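Local coordinates for apical membrane antigen 1-like protein, soluble form (PDB 3ZLE) that probably takes part in host cell invasion by Toxoplasma sporozoites, as the ectodomain of a parasite surface protein related to AMA1, at residues Lys20-Pro25 and Asp221-Ala226; Glu110-Ala115 and Cys124-Tyr129; Glu254-Arg259 and Asn302-Tyr307. All coordinates share one frame; numbering follows the deposited sequence.

Contact 1: Lys20-Pro25 and Asp221-Ala226; sequences KRFNIP and DAVKDA
Phe22 and Val223 carry this small contact, in which 79 Å² is buried. The far end of the ring does the touching: Phe22 CZ lies 3.7 Å from Val223 CG2, and Phe22 CE1 4.1 Å from the same methyl. The methyl comes in at a slant, and the pair is two hydrocarbon groups in van der Waals contact. Val223 presents CG2 because that branch sits opposite its carbonyl carbon while CG1 is anti to the backbone N (chi1 -179°). Asp221 O lies near the plane of the Phe22 ring, 4.2 Å from its CE1. Arg21 CB lies over one face, 3.9 Å above the plane but offset toward the rim.

Phe22 is the third residue of a type I turn; Asn23 takes the N-cap position of helix 24-27, its OD1 weakly hydrogen-bonded to Gln26 N. The contact joins this turn to strand 222-223, which pairs in parallel with strand 344-345. Phe18, Phe228 and Phe327 also meet the ring, and Val223 packs on Phe327 too. Arg21 NH1, 6.1 Å from Asp221 OD2, bonds to the carbonyls of Gln215 and Cys218, and the aspartate to Thr343. Buried hydrocarbon thus joins the segments, their nearby opposite charges each engaged elsewhere.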
loop_
_atom_site.group_PDB
_atom_site.type_symbol
_atom_site.label_atom_id
_atom_site.label_comp_id
_atom_site.label_asym_id
_atom_site.label_seq_id
_atom_site.Cartn_x
_atom_site.Cartn_y
_atom_site.Cartn_z
ATOM N N LYS A 20 5.405 -13.428 -8.469
ATOM C CA LYS A 20 5.806 -12.114 -9.051
ATOM C C LYS A 20 5.111 -10.973 -8.335
ATOM O O LYS A 20 5.643 -9.853 -8.257
ATOM C CB LYS A 20 5.401 -12.032 -10.517
ATOM C CG LYS A 20 6.291 -12.747 -11.489
ATOM C CD LYS A 20 5.766 -12.521 -12.913
ATOM C CE LYS A 20 6.052 -13.706 -13.838
ATOM N NZ LYS A 20 7.380 -14.357 -13.601
ATOM N N ARG A 21 3.886 -11.222 -7.900
ATOM C CA ARG A 21 3.059 -10.158 -7.342
ATOM C C ARG A 21 3.782 -9.553 -6.154
ATOM O O ARG A 21 3.457 -8.437 -5.719
ATOM C CB ARG A 21 1.738 -10.716 -6.830
ATOM C CG ARG A 21 0.753 -11.253 -7.811
ATOM C CD ARG A 21 -0.467 -11.797 -6.971
ATOM N NE ARG A 21 -1.608 -12.258 -7.768
ATOM C CZ ARG A 21 -2.660 -11.479 -8.112
ATOM N NH1 ARG A 21 -2.646 -10.184 -7.846
ATOM N NH2 ARG A 21 -3.700 -11.997 -8.777
ATOM N N PHE A 22 4.616 -10.355 -5.500
ATOM C CA PHE A 22 5.183 -9.929 -4.214
ATOM C C PHE A 22 6.559 -9.300 -4.386
ATOM O O PHE A 22 7.232 -8.920 -3.403
ATOM C CB PHE A 22 5.142 -11.112 -3.184
ATOM C CG PHE A 22 3.749 -11.638 -2.949
ATOM C CD1 PHE A 22 2.897 -10.976 -2.097
ATOM C CD2 PHE A 22 3.225 -12.658 -3.756
ATOM C CE1 PHE A 22 1.568 -11.340 -1.966
ATOM C CE2 PHE A 22 1.926 -13.076 -3.599
ATOM C CZ PHE A 22 1.062 -12.374 -2.744
ATOM N N ASN A 23 6.970 -9.133 -5.643
ATOM C CA ASN A 23 8.194 -8.380 -5.928
ATOM C C ASN A 23 7.901 -6.906 -6.021
ATOM O O ASN A 23 7.775 -6.339 -7.107
ATOM C CB ASN A 23 8.818 -8.844 -7.204
ATOM C CG ASN A 23 10.120 -8.164 -7.472
ATOM O OD1 ASN A 23 10.502 -7.213 -6.780
ATOM N ND2 ASN A 23 10.840 -8.667 -8.444
ATOM N N ILE A 24 7.699 -6.320 -4.862
ATOM C CA ILE A 24 7.196 -4.958 -4.706
ATOM C C ILE A 24 8.015 -3.813 -5.386
ATOM O O ILE A 24 7.429 -2.855 -5.934
ATOM C CB ILE A 24 6.966 -4.696 -3.201
ATOM C CG1 ILE A 24 5.704 -5.484 -2.749
ATOM C CG2 ILE A 24 6.810 -3.204 -2.905
ATOM C CD1 ILE A 24 5.273 -5.175 -1.314
ATOM N N PRO A 25 9.363 -3.823 -5.243
ATOM C CA PRO A 25 10.127 -2.780 -5.958
ATOM C C PRO A 25 9.899 -2.876 -7.436
ATOM O O PRO A 25 9.841 -1.866 -8.113
ATOM C CB PRO A 25 11.591 -3.148 -5.664
ATOM C CG PRO A 25 11.540 -4.009 -4.423
ATOM C CD PRO A 25 10.239 -4.756 -4.509
ATOM N N ASP A 221 -3.793 -8.909 -1.664
ATOM C CA ASP A 221 -4.344 -9.654 -0.533
ATOM C C ASP A 221 -3.309 -10.365 0.326
ATOM O O ASP A 221 -2.196 -10.659 -0.123
ATOM C CB ASP A 221 -5.404 -10.659 -1.035
ATOM C CG ASP A 221 -6.446 -10.008 -1.916
ATOM O OD1 ASP A 221 -7.257 -9.224 -1.382
ATOM O OD2 ASP A 221 -6.470 -10.285 -3.141
ATOM N N ALA A 222 -3.661 -10.582 1.590
ATOM C CA ALA A 222 -2.887 -11.420 2.515
ATOM C C ALA A 222 -2.950 -12.837 2.015
ATOM O O ALA A 222 -3.832 -13.182 1.263
ATOM C CB ALA A 222 -3.483 -11.326 3.920
ATOM N N VAL A 223 -1.935 -13.643 2.323
ATOM C CA VAL A 223 -1.970 -14.984 1.849
ATOM C C VAL A 223 -2.184 -15.880 3.079
ATOM O O VAL A 223 -1.421 -15.810 4.031
ATOM C CB VAL A 223 -0.675 -15.350 1.095
ATOM C CG1 VAL A 223 -0.761 -16.777 0.598
ATOM C CG2 VAL A 223 -0.456 -14.392 -0.069
ATOM N N LYS A 224 -3.264 -16.655 3.084
ATOM C CA LYS A 224 -3.578 -17.478 4.258
ATOM C C LYS A 224 -2.878 -18.819 4.243
ATOM O O LYS A 224 -2.570 -19.387 3.165
ATOM C CB LYS A 224 -5.110 -17.585 4.532
ATOM C CG LYS A 224 -5.879 -18.628 3.752
ATOM C CD LYS A 224 -7.420 -18.485 3.929
ATOM C CE LYS A 224 -8.149 -18.788 2.609
ATOM N NZ LYS A 224 -9.661 -18.841 2.658
ATOM N N ASP A 225 -2.477 -19.234 5.421
ATOM C CA ASP A 225 -1.757 -20.494 5.628
ATOM C C ASP A 225 -0.505 -20.610 4.844
ATOM O O ASP A 225 -0.217 -21.671 4.302
ATOM C CB ASP A 225 -2.666 -21.693 5.379
ATOM C CG ASP A 225 -3.946 -21.629 6.192
ATOM O OD1 ASP A 225 -3.958 -20.925 7.249
ATOM O OD2 ASP A 225 -4.974 -22.118 5.688
ATOM N N ALA A 226 0.298 -19.545 4.839
ATOM C CA ALA A 226 1.583 -19.575 4.128
ATOM C C ALA A 226 2.448 -18.477 4.644
ATOM O O ALA A 226 1.942 -17.512 5.211
ATOM C CB ALA A 226 1.372 -19.410 2.627
#

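Contact 2: Glu110-Ala115 and Cys124-Tyr129; sequences ERLGTA and CALYAY
The guanidinium of Arg111 and the ring of Tyr127 stand 72° apart, which rules out a parallel stack, and each approaches the other obliquely. The nearest approach is through the arginine's aliphatic part: Arg111 CD lies 4.0 Å from Tyr127 CE1, with Arg111 NH1 slightly farther from that same carbon at 4.2 Å. The arginine chain bends at chi3 (-74°), and the two side chains cross at about a right angle. Tyr127 extends with CG anti to its backbone N (chi1 179°), and its hydroxyl is held beyond the contact by Phe100 O and Tyr94 OH.

These residues belong to helices 105-112 and 120-129, joined by a short connection that starts where Gly113 leaves helical geometry with positive phi. Between segments 110-115 and 124-129 the closest alpha carbons, Leu112 CA and Tyr127 CA, are 8.3 Å apart. The second helix is fixed to the sheet behind it by the Cys124-Cys157 disulfide, consistent with the PAN-type helix-on-sheet fold of AMA1 proteins.

Beside the aromatic contact, Leu112 CD2 meets Leu126 CD2 loosely at 4.4 Å, and Pro117 from the connection touches both leucines. On the inner side of helix 120-129, Ala125 and Ala128 pack on Phe148 of strand 148-151.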
loop_
_atom_site.group_PDB
_atom_site.type_symbol
_atom_site.label_atom_id
_atom_site.label_comp_id
_atom_site.label_asym_id
_atom_site.label_seq_id
_atom_site.Cartn_x
_atom_site.Cartn_y
_atom_site.Cartn_z
ATOM N N GLU A 110 -20.473 5.057 -16.778
ATOM C CA GLU A 110 -21.125 5.777 -17.871
ATOM C C GLU A 110 -20.181 6.718 -18.581
ATOM O O GLU A 110 -20.164 6.772 -19.804
ATOM C CB GLU A 110 -22.353 6.544 -17.395
ATOM C CG GLU A 110 -23.627 5.730 -17.467
ATOM C CD GLU A 110 -24.866 6.605 -17.527
ATOM O OE1 GLU A 110 -24.727 7.853 -17.644
ATOM O OE2 GLU A 110 -25.977 6.043 -17.425
ATOM N N ARG A 111 -19.432 7.503 -17.827
ATOM C CA ARG A 111 -18.567 8.484 -18.463
ATOM C C ARG A 111 -17.305 7.926 -19.190
ATOM O O ARG A 111 -16.823 8.532 -20.139
ATOM C CB ARG A 111 -18.272 9.663 -17.525
ATOM C CG ARG A 111 -16.810 10.015 -17.336
ATOM C CD ARG A 111 -16.648 11.038 -16.211
ATOM N NE ARG A 111 -17.074 12.385 -16.618
ATOM C CZ ARG A 111 -16.279 13.272 -17.216
ATOM N NH1 ARG A 111 -14.995 12.989 -17.425
ATOM N NH2 ARG A 111 -16.763 14.446 -17.603
ATOM N N LEU A 112 -16.909 6.697 -18.877
ATOM C CA LEU A 112 -15.715 6.112 -19.478
ATOM C C LEU A 112 -16.009 5.234 -20.668
ATOM O O LEU A 112 -15.090 4.734 -21.328
ATOM C CB LEU A 112 -14.939 5.317 -18.452
ATOM C CG LEU A 112 -14.339 6.170 -17.342
ATOM C CD1 LEU A 112 -13.660 5.339 -16.265
ATOM C CD2 LEU A 112 -13.487 7.362 -17.816
ATOM N N GLY A 113 -17.270 4.867 -20.791
ATOM C CA GLY A 113 -17.732 4.166 -21.934
ATOM C C GLY A 113 -17.682 2.652 -22.002
ATOM O O GLY A 113 -17.095 1.943 -21.173
ATOM N N THR A 114 -18.192 2.201 -23.126
ATOM C CA THR A 114 -18.178 0.855 -23.557
ATOM C C THR A 114 -16.837 0.086 -23.413
ATOM O O THR A 114 -16.845 -1.063 -23.082
ATOM C CB THR A 114 -18.758 0.829 -24.970
ATOM O OG1 THR A 114 -20.178 0.692 -24.875
ATOM C CG2 THR A 114 -18.180 -0.241 -25.836
ATOM N N ALA A 115 -15.705 0.730 -23.637
ATOM C CA ALA A 115 -14.413 0.052 -23.536
ATOM C C ALA A 115 -13.604 0.497 -22.299
ATOM O O ALA A 115 -12.447 0.186 -22.192
ATOM C CB ALA A 115 -13.594 0.295 -24.811
ATOM N N CYS A 124 -11.152 4.473 -11.308
ATOM C CA CYS A 124 -10.898 5.617 -10.462
ATOM C C CYS A 124 -9.496 6.158 -10.731
ATOM O O CYS A 124 -9.279 7.379 -10.774
ATOM C CB CYS A 124 -11.124 5.266 -8.989
ATOM S SG CYS A 124 -11.039 6.671 -7.878
ATOM N N ALA A 125 -8.604 5.266 -11.120
ATOM C CA ALA A 125 -7.216 5.660 -11.381
ATOM C C ALA A 125 -7.192 6.398 -12.715
ATOM O O ALA A 125 -6.606 7.501 -12.808
ATOM C CB ALA A 125 -6.289 4.443 -11.409
ATOM N N LEU A 126 -7.968 5.882 -13.678
ATOM C CA LEU A 126 -8.045 6.477 -15.033
ATOM C C LEU A 126 -8.683 7.837 -14.938
ATOM O O LEU A 126 -8.302 8.756 -15.652
ATOM C CB LEU A 126 -8.861 5.612 -16.018
ATOM C CG LEU A 126 -8.910 6.125 -17.477
ATOM C CD1 LEU A 126 -7.495 6.388 -18.003
ATOM C CD2 LEU A 126 -9.671 5.190 -18.446
ATOM N N TYR A 127 -9.673 7.957 -14.052
ATOM C CA TYR A 127 -10.405 9.204 -13.903
ATOM C C TYR A 127 -9.476 10.265 -13.348
ATOM O O TYR A 127 -9.506 11.390 -13.791
ATOM C CB TYR A 127 -11.585 9.020 -12.962
ATOM C CG TYR A 127 -12.403 10.232 -12.720
ATOM C CD1 TYR A 127 -13.084 10.852 -13.758
ATOM C CD2 TYR A 127 -12.554 10.750 -11.437
ATOM C CE1 TYR A 127 -13.874 11.953 -13.527
ATOM C CE2 TYR A 127 -13.418 11.809 -11.192
ATOM C CZ TYR A 127 -14.044 12.428 -12.234
ATOM O OH TYR A 127 -14.857 13.540 -12.008
ATOM N N ALA A 128 -8.647 9.885 -12.406
ATOM C CA ALA A 128 -7.601 10.773 -11.876
ATOM C C ALA A 128 -6.593 11.099 -12.986
ATOM O O ALA A 128 -6.211 12.246 -13.151
ATOM C CB ALA A 128 -6.887 10.112 -10.741
ATOM N N TYR A 129 -6.169 10.076 -13.719
ATOM C CA TYR A 129 -5.087 10.205 -14.703
ATOM C C TYR A 129 -5.510 11.192 -15.804
ATOM O O TYR A 129 -4.723 12.029 -16.203
ATOM C CB TYR A 129 -4.789 8.851 -15.305
ATOM C CG TYR A 129 -3.593 8.791 -16.198
ATOM C CD1 TYR A 129 -2.352 8.518 -15.680
ATOM C CD2 TYR A 129 -3.724 8.845 -17.599
ATOM C CE1 TYR A 129 -1.241 8.403 -16.495
ATOM C CE2 TYR A 129 -2.622 8.673 -18.420
ATOM C CZ TYR A 129 -1.377 8.460 -17.855
ATOM O OH TYR A 129 -0.247 8.278 -18.628
#

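Contact 3: Glu254-Arg259 and Asn302-Tyr307; sequences EECWKR and NWANFY
Cys256 faces the strand and makes the whole first shell: its SG lies 3.8 Å from Ala304 CB and 4.0 Å from Phe306 CB, while its CB is 3.9 Å from Phe306 CD1. The sulfur thus rests over the side chains of Ala304 and Phe306, alternate residues of the strand that both face the helix. Its torsion explains this, since SG is anti to the backbone N (chi1 -175°) and reaches outward from the helix. The Phe306 ring meets Cys256 CB obliquely.

Helix 254-259 runs nearly antiparallel to strand 303-307, at 165° between directions and 8.7 Å between axes. A helix laid on an antiparallel sheet and fastened by a disulfide is consistent with the PAN fold; here Cys256 is bonded to Cys317 on the neighbouring strand 315-320.

Farther out, Asn305 points away from the helix, and its ND2 bonds to the carbonyls of Phe228 and Phe239. On the helix, Arg259 NH1 forms a weak hydrogen bond, part of a salt bridge, with Glu255 OE2 at 3.2 Å. Arg259 NH2 reaches Gln249 O, and Glu255 OE1 bonds to Thr251, so this charged pair is also tied to the chain just before the helix.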
loop_
_atom_site.group_PDB
_atom_site.type_symbol
_atom_site.label_atom_id
_atom_site.label_comp_id
_atom_site.label_asym_id
_atom_site.label_seq_id
_atom_site.Cartn_x
_atom_site.Cartn_y
_atom_site.Cartn_z
ATOM N N GLU A 254 -4.347 -8.863 12.418
ATOM C CA GLU A 254 -4.683 -7.559 11.874
ATOM C C GLU A 254 -3.730 -6.466 12.391
ATOM O O GLU A 254 -3.441 -5.461 11.688
ATOM C CB GLU A 254 -6.131 -7.204 12.240
ATOM C CG GLU A 254 -6.401 -5.698 12.221
ATOM C CD GLU A 254 -7.871 -5.341 12.480
ATOM O OE1 GLU A 254 -8.782 -6.203 12.257
ATOM O OE2 GLU A 254 -8.112 -4.181 12.907
ATOM N N GLU A 255 -3.281 -6.636 13.631
ATOM C CA GLU A 255 -2.321 -5.733 14.212
ATOM C C GLU A 255 -1.020 -5.864 13.416
ATOM O O GLU A 255 -0.416 -4.870 13.065
ATOM C CB GLU A 255 -2.113 -6.054 15.716
ATOM C CG GLU A 255 -0.902 -5.390 16.386
ATOM C CD GLU A 255 -0.912 -5.533 17.924
ATOM O OE1 GLU A 255 -2.003 -5.572 18.525
ATOM O OE2 GLU A 255 0.169 -5.601 18.535
ATOM N N CYS A 256 -0.653 -7.084 13.055
ATOM C CA CYS A 256 0.516 -7.302 12.205
ATOM C C CYS A 256 0.349 -6.614 10.843
ATOM O O CYS A 256 1.276 -6.014 10.330
ATOM C CB CYS A 256 0.800 -8.795 12.020
ATOM S SG CYS A 256 2.310 -9.182 11.088
ATOM N N TRP A 257 -0.850 -6.680 10.296
ATOM C CA TRP A 257 -1.134 -6.088 9.007
ATOM C C TRP A 257 -0.962 -4.556 9.045
ATOM O O TRP A 257 -0.395 -3.963 8.146
ATOM C CB TRP A 257 -2.552 -6.489 8.569
ATOM C CG TRP A 257 -3.075 -5.707 7.377
ATOM C CD1 TRP A 257 -2.703 -5.852 6.079
ATOM C CD2 TRP A 257 -4.050 -4.644 7.405
ATOM N NE1 TRP A 257 -3.396 -4.953 5.281
ATOM C CE2 TRP A 257 -4.230 -4.209 6.070
ATOM C CE3 TRP A 257 -4.832 -4.076 8.415
ATOM C CZ2 TRP A 257 -5.137 -3.175 5.713
ATOM C CZ3 TRP A 257 -5.750 -3.052 8.063
ATOM C CH2 TRP A 257 -5.937 -2.669 6.714
ATOM N N LYS A 258 -1.402 -3.940 10.128
ATOM C CA LYS A 258 -1.201 -2.512 10.341
ATOM C C LYS A 258 0.241 -2.123 10.591
ATOM O O LYS A 258 0.671 -1.028 10.219
ATOM C CB LYS A 258 -2.038 -2.054 11.499
ATOM C CG LYS A 258 -3.450 -1.768 11.100
ATOM C CD LYS A 258 -4.302 -1.418 12.293
ATOM C CE LYS A 258 -5.690 -1.098 11.810
ATOM N NZ LYS A 258 -6.678 -0.928 12.884
ATOM N N ARG A 259 0.983 -3.020 11.228
ATOM C CA ARG A 259 2.324 -2.727 11.660
ATOM C C ARG A 259 3.276 -2.644 10.495
ATOM O O ARG A 259 4.181 -1.821 10.494
ATOM C CB ARG A 259 2.791 -3.806 12.629
ATOM C CG ARG A 259 4.117 -3.520 13.298
ATOM C CD ARG A 259 4.017 -3.793 14.801
ATOM N NE ARG A 259 4.406 -5.141 15.162
ATOM C CZ ARG A 259 3.902 -5.821 16.207
ATOM N NH1 ARG A 259 2.916 -5.325 16.925
ATOM N NH2 ARG A 259 4.391 -6.999 16.523
ATOM N N ASN A 302 8.785 -4.281 3.649
ATOM C CA ASN A 302 7.426 -4.097 3.141
ATOM C C ASN A 302 6.578 -5.368 3.353
ATOM O O ASN A 302 5.381 -5.366 3.048
ATOM C CB ASN A 302 7.425 -3.808 1.621
ATOM C CG ASN A 302 8.355 -2.703 1.224
ATOM O OD1 ASN A 302 8.400 -1.642 1.866
ATOM N ND2 ASN A 302 8.966 -2.859 0.057
ATOM N N TRP A 303 7.241 -6.469 3.699
ATOM C CA TRP A 303 6.590 -7.757 3.910
ATOM C C TRP A 303 6.599 -8.143 5.381
ATOM O O TRP A 303 7.515 -7.785 6.091
ATOM C CB TRP A 303 7.293 -8.834 3.127
ATOM C CG TRP A 303 7.503 -8.502 1.634
ATOM C CD1 TRP A 303 6.755 -8.957 0.588
ATOM C CD2 TRP A 303 8.613 -7.770 1.051
ATOM N NE1 TRP A 303 7.271 -8.472 -0.610
ATOM C CE2 TRP A 303 8.402 -7.735 -0.346
ATOM C CE3 TRP A 303 9.686 -7.043 1.588
ATOM C CZ2 TRP A 303 9.271 -7.045 -1.231
ATOM C CZ3 TRP A 303 10.528 -6.345 0.721
ATOM C CH2 TRP A 303 10.331 -6.387 -0.682
ATOM N N ALA A 304 5.536 -8.841 5.834
ATOM C CA ALA A 304 5.445 -9.335 7.186
ATOM C C ALA A 304 4.946 -10.772 7.212
ATOM O O ALA A 304 3.986 -11.113 6.536
ATOM C CB ALA A 304 4.526 -8.447 8.040
ATOM N N ASN A 305 5.630 -11.627 7.978
ATOM C CA ASN A 305 5.132 -12.955 8.262
ATOM C C ASN A 305 4.468 -12.994 9.618
ATOM O O ASN A 305 5.086 -12.617 10.638
ATOM C CB ASN A 305 6.275 -13.955 8.209
ATOM C CG ASN A 305 6.563 -14.405 6.809
ATOM O OD1 ASN A 305 5.705 -14.282 5.913
ATOM N ND2 ASN A 305 7.743 -14.947 6.598
ATOM N N PHE A 306 3.214 -13.433 9.653
ATOM C CA PHE A 306 2.505 -13.609 10.923
ATOM C C PHE A 306 2.386 -15.095 11.303
ATOM O O PHE A 306 1.733 -15.878 10.606
ATOM C CB PHE A 306 1.123 -12.999 10.856
ATOM C CG PHE A 306 0.292 -13.279 12.077
ATOM C CD1 PHE A 306 0.398 -12.480 13.209
ATOM C CD2 PHE A 306 -0.497 -14.411 12.141
ATOM C CE1 PHE A 306 -0.403 -12.709 14.303
ATOM C CE2 PHE A 306 -1.278 -14.673 13.260
ATOM C CZ PHE A 306 -1.256 -13.808 14.327
ATOM N N TYR A 307 3.051 -15.503 12.388
ATOM C CA TYR A 307 2.989 -16.921 12.765
ATOM C C TYR A 307 3.069 -17.177 14.248
ATOM O O TYR A 307 3.355 -16.281 15.041
ATOM C CB TYR A 307 4.062 -17.723 12.025
ATOM C CG TYR A 307 5.464 -17.291 12.365
ATOM C CD1 TYR A 307 5.997 -16.133 11.838
ATOM C CD2 TYR A 307 6.214 -17.990 13.310
ATOM C CE1 TYR A 307 7.281 -15.730 12.163
ATOM C CE2 TYR A 307 7.493 -17.610 13.631
ATOM C CZ TYR A 307 8.024 -16.480 13.053
ATOM O OH TYR A 307 9.297 -16.099 13.394
#

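Contacts 1 and 3 are neighbours, their centres 12 Å apart, and they touch directly: Trp303 NE1 lies 2.8 Å from Phe22 O, a probable hydrogen bond. Beside it Ile24 CB packs 3.8 Å from Trp303 CZ2, and Ile24 CG2 lies 3.7 Å from Asn302 ND2. The N-terminal turn of contact 1 is thereby coupled to the start of the strand in contact 3. Contact 2 is remote, with its centre 28 Å from that of contact 1 and 34 Å from that of contact 3, and no atoms touching; it and contact 3 lie on opposite sides of the chain's centre. In sequence, residues 110-129 fall between the two halves of contact 1, whereas contact 3 follows both.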